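Local coordinates for zona pellucida sperm-binding protein 1,Zona pellucida sperm-binding protein 1 (Gallus gallus, PDB 6GF7) that probably helps build the egg coat, the extracellular matrix that sperm meet at fertilization, and binds zinc ions through its Ig-like domain, at residues 8-13 with 98-103. The protein carries 2 engineered substitutions. Residues are numbered along the deposited sequence; the frame is centred on the assembly and turned at random.
Sequences LQYHYD and ASYEVQ. Engineered in segment 98-103: Gln-103 (natural residue Asn). With ZN (zinc ion), chain E.
Tyr-100 reaches across to segment 8-13, where it meets Leu-8 with both its hydroxyl and its ring, and Tyr-10 with its ring. The backbone N of Leu-8 donates a fairly straight hydrogen bond to Tyr-100 OH (3.0 Å), and Glu-89 is a second hydrogen-bonding partner of that oxygen. Leu-8 CD2 adds an apolar contact at Tyr-100 CE1, 3.6 Å away. Tyr-10 turns its ring edge toward the face of Tyr-100 in an offset edge-to-face pair, centroids 5.8 Å apart and planes at 64°. With chi1 at 66°, CG of Tyr-10 sits between its backbone N and carbonyl carbon, and the ring extends past Val-102, where CE1 lies 3.8 Å from Val-102 CB. The contact lies between the two sheets of the Ig-like beta-sandwich: strands 9-13 and 98-103 belong to different sheets and run nearly parallel (17°) with axes 9.2 Å apart, side chains filling the gap and no backbone-to-backbone hydrogen bond linking the two segments. A leucine in place of Tyr-100 would probably leave the Leu-8 amide and Glu-89 without their shared hydroxyl and Tyr-10 without its aromatic partner. On the other face of strand 9-13, His-11 NE2 and Asp-13 OD2 bind a zinc ion, with two waters as its other ligands.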
ATOM      1  N   LEU A   8     -15.692 -18.673   4.782  1.00 77.53           N
ATOM      2  CA  LEU A   8     -16.216 -17.436   4.220  1.00 69.04           C
ATOM      3  C   LEU A   8     -16.405 -17.590   2.717  1.00 70.81           C
ATOM      4  O   LEU A   8     -15.522 -18.093   2.016  1.00 64.88           O
ATOM      5  CB  LEU A   8     -15.275 -16.276   4.530  1.00 62.53           C
ATOM      6  CG  LEU A   8     -15.572 -14.931   3.864  1.00 72.15           C
ATOM      7  CD1 LEU A   8     -16.975 -14.465   4.195  1.00 67.60           C
ATOM      8  CD2 LEU A   8     -14.540 -13.891   4.285  1.00 64.64           C
ATOM      9  N   GLN A   9     -17.562 -17.169   2.223  1.00 57.42           N
ATOM     10  CA  GLN A   9     -17.861 -17.245   0.802  1.00 71.85           C
ATOM     11  C   GLN A   9     -17.564 -15.907   0.142  1.00 71.13           C
ATOM     12  O   GLN A   9     -18.108 -14.873   0.548  1.00 72.12           O
ATOM     13  CB  GLN A   9     -19.319 -17.641   0.574  1.00 58.92           C
ATOM     14  CG  GLN A   9     -19.629 -19.072   0.956  1.00 70.30           C
ATOM     15  CD  GLN A   9     -20.963 -19.531   0.402  1.00108.97           C
ATOM     16  OE1 GLN A   9     -21.664 -18.764  -0.263  1.00106.99           O
ATOM     17  NE2 GLN A   9     -21.319 -20.784   0.664  1.00111.11           N
ATOM     18  N   TYR A  10     -16.726 -15.938  -0.893  1.00 63.70           N
ATOM     19  CA  TYR A  10     -16.363 -14.732  -1.619  1.00 59.33           C
ATOM     20  C   TYR A  10     -16.043 -15.064  -3.070  1.00 58.73           C
ATOM     21  O   TYR A  10     -15.610 -16.172  -3.399  1.00 60.54           O
ATOM     22  CB  TYR A  10     -15.167 -14.026  -0.966  1.00 54.58           C
ATOM     23  CG  TYR A  10     -13.897 -14.827  -1.034  1.00 38.14           C
ATOM     24  CD1 TYR A  10     -13.047 -14.728  -2.126  1.00 49.18           C
ATOM     25  CD2 TYR A  10     -13.545 -15.687  -0.003  1.00 56.43           C
ATOM     26  CE1 TYR A  10     -11.878 -15.470  -2.192  1.00 60.12           C
ATOM     27  CE2 TYR A  10     -12.376 -16.430  -0.057  1.00 57.06           C
ATOM     28  CZ  TYR A  10     -11.550 -16.319  -1.156  1.00 53.36           C
ATOM     29  OH  TYR A  10     -10.391 -17.055  -1.221  1.00 69.71           O
ATOM     30  N   HIS A  11     -16.237 -14.070  -3.926  1.00 56.28           N
ATOM     31  CA  HIS A  11     -15.978 -14.195  -5.350  1.00 58.76           C
ATOM     32  C   HIS A  11     -15.759 -12.795  -5.897  1.00 52.23           C
ATOM     33  O   HIS A  11     -16.212 -11.810  -5.308  1.00 55.16           O
ATOM     34  CB  HIS A  11     -17.124 -14.898  -6.085  1.00 47.08           C
ATOM     35  CG  HIS A  11     -18.282 -14.005  -6.393  1.00 43.57           C
ATOM     36  ND1 HIS A  11     -19.306 -13.780  -5.498  1.00 58.30           N
ATOM     37  CD2 HIS A  11     -18.581 -13.282  -7.497  1.00 53.11           C
ATOM     38  CE1 HIS A  11     -20.186 -12.957  -6.039  1.00 57.02           C
ATOM     39  NE2 HIS A  11     -19.769 -12.640  -7.250  1.00 56.51           N
ATOM     40  N   TYR A  12     -15.017 -12.703  -6.990  1.00 49.37           N
ATOM     41  CA  TYR A  12     -14.806 -11.415  -7.630  1.00 56.98           C
ATOM     42  C   TYR A  12     -15.337 -11.426  -9.054  1.00 54.86           C
ATOM     43  O   TYR A  12     -15.419 -12.473  -9.702  1.00 64.55           O
ATOM     44  CB  TYR A  12     -13.328 -11.010  -7.604  1.00 55.46           C
ATOM     45  CG  TYR A  12     -12.400 -11.763  -8.531  1.00 54.81           C
ATOM     46  CD1 TYR A  12     -11.730 -12.895  -8.091  1.00 43.37           C
ATOM     47  CD2 TYR A  12     -12.139 -11.309  -9.820  1.00 58.07           C
ATOM     48  CE1 TYR A  12     -10.851 -13.577  -8.913  1.00 51.07           C
ATOM     49  CE2 TYR A  12     -11.263 -11.988 -10.654  1.00 55.54           C
ATOM     50  CZ  TYR A  12     -10.621 -13.123 -10.192  1.00 66.53           C
ATOM     51  OH  TYR A  12      -9.743 -13.811 -11.004  1.00 61.16           O
ATOM     52  N   ASP A  13     -15.725 -10.243  -9.516  1.00 57.09           N
ATOM     53  CA  ASP A  13     -16.256 -10.041 -10.854  1.00 59.11           C
ATOM     54  C   ASP A  13     -15.392  -9.020 -11.573  1.00 61.10           C
ATOM     55  O   ASP A  13     -14.967  -8.023 -10.978  1.00 64.69           O
ATOM     56  CB  ASP A  13     -17.700  -9.541 -10.822  1.00 49.66           C
ATOM     57  CG  ASP A  13     -18.651 -10.544 -10.225  1.00 67.33           C
ATOM     58  OD1 ASP A  13     -18.386 -11.763 -10.343  1.00 57.54           O
ATOM     59  OD2 ASP A  13     -19.675 -10.104  -9.657  1.00 67.06           O
ATOM     60  N   ALA A  98     -10.354 -15.372  10.712  1.00 79.30           N
ATOM     61  CA  ALA A  98      -9.687 -16.079   9.626  1.00 77.27           C
ATOM     62  C   ALA A  98      -9.206 -15.073   8.589  1.00 73.51           C
ATOM     63  O   ALA A  98      -9.766 -13.980   8.453  1.00 70.63           O
ATOM     64  CB  ALA A  98     -10.617 -17.110   8.972  1.00 69.72           C
ATOM     65  N   SER A  99      -8.172 -15.466   7.848  1.00 66.65           N
ATOM     66  CA  SER A  99      -7.590 -14.648   6.791  1.00 60.87           C
ATOM     67  C   SER A  99      -7.536 -15.445   5.497  1.00 66.98           C
ATOM     68  O   SER A  99      -7.093 -16.597   5.488  1.00 78.00           O
ATOM     69  CB  SER A  99      -6.183 -14.167   7.160  1.00 45.36           C
ATOM     70  OG  SER A  99      -6.232 -13.178   8.172  1.00 76.45           O
ATOM     71  N   TYR A 100      -7.973 -14.823   4.412  1.00 61.24           N
ATOM     72  CA  TYR A 100      -7.987 -15.431   3.093  1.00 61.28           C
ATOM     73  C   TYR A 100      -7.191 -14.564   2.128  1.00 61.07           C
ATOM     74  O   TYR A 100      -7.312 -13.336   2.144  1.00 58.44           O
ATOM     75  CB  TYR A 100      -9.421 -15.585   2.575  1.00 69.81           C
ATOM     76  CG  TYR A 100     -10.390 -16.209   3.554  1.00 68.94           C
ATOM     77  CD1 TYR A 100     -10.947 -15.466   4.590  1.00 75.53           C
ATOM     78  CD2 TYR A 100     -10.785 -17.531   3.413  1.00 65.64           C
ATOM     79  CE1 TYR A 100     -11.841 -16.036   5.475  1.00 75.94           C
ATOM     80  CE2 TYR A 100     -11.680 -18.106   4.293  1.00 74.29           C
ATOM     81  CZ  TYR A 100     -12.203 -17.357   5.318  1.00 73.23           C
ATOM     82  OH  TYR A 100     -13.095 -17.933   6.185  1.00 72.14           O
ATOM     83  N   GLU A 101      -6.385 -15.201   1.284  1.00 61.04           N
ATOM     84  CA  GLU A 101      -5.650 -14.507   0.236  1.00 51.96           C
ATOM     85  C   GLU A 101      -6.293 -14.818  -1.106  1.00 54.18           C
ATOM     86  O   GLU A 101      -6.454 -15.987  -1.467  1.00 59.85           O
ATOM     87  CB  GLU A 101      -4.176 -14.921   0.211  1.00 64.42           C
ATOM     88  CG  GLU A 101      -3.318 -14.328   1.316  1.00 78.64           C
ATOM     89  CD  GLU A 101      -1.853 -14.715   1.186  1.00 85.68           C
ATOM     90  OE1 GLU A 101      -1.472 -15.328   0.163  1.00 81.16           O
ATOM     91  OE2 GLU A 101      -1.080 -14.404   2.114  1.00 91.47           O
ATOM     92  N   VAL A 102      -6.671 -13.774  -1.832  1.00 48.68           N
ATOM     93  CA  VAL A 102      -7.271 -13.912  -3.149  1.00 54.05           C
ATOM     94  C   VAL A 102      -6.496 -13.030  -4.113  1.00 59.60           C
ATOM     95  O   VAL A 102      -6.123 -11.900  -3.777  1.00 60.51           O
ATOM     96  CB  VAL A 102      -8.771 -13.549  -3.152  1.00 59.46           C
ATOM     97  CG1 VAL A 102      -8.986 -12.157  -2.582  1.00 66.52           C
ATOM     98  CG2 VAL A 102      -9.347 -13.656  -4.562  1.00 59.20           C
ATOM     99  N   GLN A 103      -6.241 -13.550  -5.306  1.00 65.66           N
ATOM    100  CA  GLN A 103      -5.561 -12.795  -6.349  1.00 69.93           C
ATOM    101  C   GLN A 103      -6.579 -12.517  -7.440  1.00 56.90           C
ATOM    102  O   GLN A 103      -7.005 -13.432  -8.149  1.00 65.32           O
ATOM    103  CB  GLN A 103      -4.357 -13.548  -6.911  1.00 60.62           C
ATOM    104  CG  GLN A 103      -3.520 -12.698  -7.858  1.00 71.37           C
ATOM    105  CD  GLN A 103      -2.302 -13.422  -8.392  1.00 90.59           C
ATOM    106  OE1 GLN A 103      -1.212 -12.853  -8.453  1.00 93.24           O
ATOM    107  NE2 GLN A 103      -2.482 -14.673  -8.798  1.00 88.74           N
TER
HETATM  108 ZN    ZN E 203     -20.699 -11.551  -8.694  1.00 65.09          ZN
HETATM  109  O   HOH W   1     -21.832 -12.818 -10.085  1.00 65.09           O
HETATM  110  O   HOH W   2     -22.458 -10.576  -7.811  1.00 65.09           O